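Local coordinates for protein probable fimbrial chaperone YadV (Escherichia coli K-12, PDB 5GHU) that probably serves as a periplasmic chaperone for pilin subunits in the assembly of fimbriae that could contribute to adhesion to surfaces, at residues A[83-88]-A[157-162]. Numbering follows the deposited sequence.
Sequences DRESVF and TPYYVS
Two donors share OE1 of the buried E85: the backbone N of Y160 at 2.8 Å, reaching it on the anti side of the carboxylate, and a water that also donates to Y160 O. The other oxygen, OE2, forms a salt bridge with R123, which probably helps keep the carboxylate charged, and lies 3.6 Å from Y159 CD1 at the edge of that ring. With CG anti to its own carbonyl carbon (chi1 -71°) and the chain extended beyond it, E85 reaches across to the 157-162 loop. Its backbone joins in, E85 N donating almost straight to P158 O over 2.9 Å. Beside this bond P158 CB rests against D83 O, while R84 turns back to clasp the D83 carboxylate side-on through NE and NH2.

The Y160 ring meets E85 at its edge, with E85 OE1 3.4 Å from Y160 CD1. V87 CB sits over one face toward the rim, a CH-pi contact 4.0 Å from the centroid. V87 CG1 packs 3.5 Å from Y160 CZ. A second water donates to E85 O and lies near Y160 OH. An alanine at Y160 would probably leave the V87 side chain without the ring it packs on and open a gap beside E85 CB, although the backbone bond to OE1 could persist.

The contact joins the two immunoglobulin-like domains of this PapD-type chaperone: the loop leading into strand 86-95, and that strand's first residues, meet the loop between strands 150-155 and 163-170, where strand 114-123 adds R123 and F121, the latter touching E85, V87 and the Y160 ring.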
ATOM      1  N   ASP A  83      13.316   5.662 -12.199  1.00 23.29           N
ATOM      2  CA  ASP A  83      12.796   7.015 -12.098  1.00 21.58           C
ATOM      3  C   ASP A  83      11.491   7.115 -11.333  1.00 21.80           C
ATOM      4  O   ASP A  83      10.897   8.175 -11.316  1.00 21.42           O
ATOM      5  CB  ASP A  83      12.533   7.592 -13.496  1.00 23.32           C
ATOM      6  CG  ASP A  83      11.501   6.822 -14.261  1.00 25.09           C
ATOM      7  OD1 ASP A  83      11.054   5.703 -13.879  1.00 24.17           O
ATOM      8  OD2 ASP A  83      11.094   7.350 -15.337  1.00 28.82           O
ATOM      9  N   ARG A  84      11.122   6.038 -10.655  1.00 18.40           N
ATOM     10  CA  ARG A  84       9.846   6.043  -9.913  1.00 17.20           C
ATOM     11  C   ARG A  84       9.804   4.836  -9.053  1.00 18.06           C
ATOM     12  O   ARG A  84      10.535   3.885  -9.281  1.00 19.54           O
ATOM     13  CB  ARG A  84       8.665   6.024 -10.914  1.00 18.29           C
ATOM     14  CG  ARG A  84       8.518   4.691 -11.670  1.00 19.74           C
ATOM     15  CD  ARG A  84       7.558   4.889 -12.861  1.00 22.53           C
ATOM     16  NE  ARG A  84       8.202   5.676 -13.902  1.00 23.10           N
ATOM     17  CZ  ARG A  84       7.547   6.239 -14.918  1.00 26.88           C
ATOM     18  NH1 ARG A  84       6.218   6.101 -15.007  1.00 24.56           N
ATOM     19  NH2 ARG A  84       8.212   6.940 -15.835  1.00 26.39           N
ATOM     20  N   GLU A  85       8.947   4.862  -8.047  1.00 18.32           N
ATOM     21  CA  GLU A  85       8.699   3.679  -7.220  1.00 15.93           C
ATOM     22  C   GLU A  85       7.988   2.592  -8.011  1.00 17.82           C
ATOM     23  O   GLU A  85       7.267   2.838  -9.020  1.00 21.01           O
ATOM     24  CB  GLU A  85       7.792   4.049  -6.049  1.00 17.39           C
ATOM     25  CG  GLU A  85       8.508   4.920  -4.995  1.00 17.30           C
ATOM     26  CD  GLU A  85       7.612   5.077  -3.770  1.00 19.30           C
ATOM     27  OE1 GLU A  85       6.338   5.170  -3.850  1.00 18.38           O
ATOM     28  OE2 GLU A  85       8.210   5.096  -2.675  1.00 20.87           O
ATOM     29  N   SER A  86       8.224   1.355  -7.549  1.00 20.11           N
ATOM     30  CA  SER A  86       7.462   0.170  -8.028  1.00 19.49           C
ATOM     31  C   SER A  86       6.821  -0.483  -6.824  1.00 23.94           C
ATOM     32  O   SER A  86       7.420  -0.562  -5.777  1.00 24.31           O
ATOM     33  CB  SER A  86       8.380  -0.855  -8.714  1.00 22.05           C
ATOM     34  OG  SER A  86       8.854  -0.363  -9.937  1.00 23.48           O
ATOM     35  N   VAL A  87       5.617  -1.008  -6.959  1.00 18.47           N
ATOM     36  CA  VAL A  87       4.946  -1.614  -5.833  1.00 19.99           C
ATOM     37  C   VAL A  87       4.763  -3.121  -6.059  1.00 21.09           C
ATOM     38  O   VAL A  87       4.510  -3.620  -7.191  1.00 23.62           O
ATOM     39  CB  VAL A  87       3.549  -0.957  -5.546  1.00 20.24           C
ATOM     40  CG1 VAL A  87       2.509  -1.287  -6.675  1.00 20.75           C
ATOM     41  CG2 VAL A  87       3.024  -1.367  -4.160  1.00 22.78           C
ATOM     42  N   PHE A  88       4.916  -3.831  -4.938  1.00 22.69           N
ATOM     43  CA  PHE A  88       4.724  -5.286  -4.870  1.00 25.30           C
ATOM     44  C   PHE A  88       3.923  -5.630  -3.651  1.00 24.16           C
ATOM     45  O   PHE A  88       3.660  -4.770  -2.790  1.00 22.62           O
ATOM     46  CB  PHE A  88       6.088  -6.024  -4.872  1.00 21.60           C
ATOM     47  CG  PHE A  88       6.901  -5.686  -6.061  1.00 24.37           C
ATOM     48  CD1 PHE A  88       7.717  -4.560  -6.077  1.00 25.41           C
ATOM     49  CD2 PHE A  88       6.823  -6.464  -7.193  1.00 30.40           C
ATOM     50  CE1 PHE A  88       8.417  -4.240  -7.219  1.00 28.58           C
ATOM     51  CE2 PHE A  88       7.538  -6.113  -8.344  1.00 35.59           C
ATOM     52  CZ  PHE A  88       8.339  -4.983  -8.312  1.00 33.52           C
ATOM     53  N   THR A 157       4.205  13.028  -9.297  1.00 17.14           N
ATOM     54  CA  THR A 157       5.453  12.696  -8.550  1.00 15.84           C
ATOM     55  C   THR A 157       5.936  11.274  -8.911  1.00 17.02           C
ATOM     56  O   THR A 157       5.153  10.416  -9.413  1.00 17.03           O
ATOM     57  CB  THR A 157       5.284  12.742  -7.008  1.00 16.10           C
ATOM     58  OG1 THR A 157       4.640  11.551  -6.550  1.00 16.95           O
ATOM     59  CG2 THR A 157       4.470  13.951  -6.573  1.00 17.16           C
ATOM     60  N   PRO A 158       7.162  10.949  -8.508  1.00 17.65           N
ATOM     61  CA  PRO A 158       7.645   9.550  -8.661  1.00 16.63           C
ATOM     62  C   PRO A 158       7.279   8.587  -7.562  1.00 19.26           C
ATOM     63  O   PRO A 158       7.773   7.469  -7.551  1.00 17.50           O
ATOM     64  CB  PRO A 158       9.183   9.715  -8.699  1.00 16.91           C
ATOM     65  CG  PRO A 158       9.408  10.997  -7.837  1.00 20.50           C
ATOM     66  CD  PRO A 158       8.235  11.921  -8.191  1.00 18.16           C
ATOM     67  N   TYR A 159       6.366   8.993  -6.672  1.00 17.21           N
ATOM     68  CA  TYR A 159       5.953   8.184  -5.536  1.00 17.11           C
ATOM     69  C   TYR A 159       4.501   7.745  -5.626  1.00 17.21           C
ATOM     70  O   TYR A 159       3.645   8.501  -6.116  1.00 17.58           O
ATOM     71  CB  TYR A 159       6.099   8.981  -4.215  1.00 16.48           C
ATOM     72  CG  TYR A 159       7.493   9.502  -3.987  1.00 16.35           C
ATOM     73  CD1 TYR A 159       8.488   8.610  -3.583  1.00 19.22           C
ATOM     74  CD2 TYR A 159       7.800  10.858  -4.164  1.00 17.11           C
ATOM     75  CE1 TYR A 159       9.802   9.080  -3.338  1.00 23.58           C
ATOM     76  CE2 TYR A 159       9.123  11.351  -3.884  1.00 18.27           C
ATOM     77  CZ  TYR A 159      10.084  10.430  -3.477  1.00 24.05           C
ATOM     78  OH  TYR A 159      11.413  10.807  -3.235  1.00 22.92           O
ATOM     79  N   TYR A 160       4.240   6.534  -5.174  1.00 14.41           N
ATOM     80  CA  TYR A 160       2.843   6.173  -4.911  1.00 16.15           C
ATOM     81  C   TYR A 160       2.272   7.070  -3.836  1.00 17.93           C
ATOM     82  O   TYR A 160       2.973   7.476  -2.870  1.00 17.79           O
ATOM     83  CB  TYR A 160       2.703   4.703  -4.431  1.00 17.17           C
ATOM     84  CG  TYR A 160       2.976   3.720  -5.512  1.00 15.52           C
ATOM     85  CD1 TYR A 160       4.273   3.359  -5.868  1.00 16.83           C
ATOM     86  CD2 TYR A 160       1.938   3.229  -6.252  1.00 16.76           C
ATOM     87  CE1 TYR A 160       4.506   2.472  -6.911  1.00 20.81           C
ATOM     88  CE2 TYR A 160       2.186   2.317  -7.335  1.00 18.75           C
ATOM     89  CZ  TYR A 160       3.480   1.965  -7.614  1.00 20.36           C
ATOM     90  OH  TYR A 160       3.703   1.107  -8.684  1.00 22.61           O
ATOM     91  N   VAL A 161       0.958   7.306  -3.961  1.00 16.88           N
ATOM     92  CA  VAL A 161       0.184   7.833  -2.823  1.00 17.06           C
ATOM     93  C   VAL A 161      -0.905   6.846  -2.468  1.00 16.60           C
ATOM     94  O   VAL A 161      -1.646   6.365  -3.334  1.00 17.98           O
ATOM     95  CB  VAL A 161      -0.444   9.219  -3.100  1.00 15.40           C
ATOM     96  CG1 VAL A 161      -1.331   9.665  -1.895  1.00 17.84           C
ATOM     97  CG2 VAL A 161       0.665  10.278  -3.321  1.00 17.66           C
ATOM     98  N   SER A 162      -0.977   6.523  -1.155  1.00 16.90           N
ATOM     99  CA  SER A 162      -1.951   5.551  -0.616  1.00 17.08           C
ATOM    100  C   SER A 162      -2.812   6.285   0.402  1.00 18.22           C
ATOM    101  O   SER A 162      -2.304   7.178   1.083  1.00 20.27           O
ATOM    102  CB  SER A 162      -1.230   4.412   0.115  1.00 21.27           C
ATOM    103  OG  SER A 162      -0.391   3.646  -0.791  1.00 26.45           O
TER
HETATM  104  O   HOH W   1       4.919   5.853  -1.545  1.00 23.47           O
HETATM  105  O   HOH W   2       5.666   2.026 -11.022  1.00 39.09           O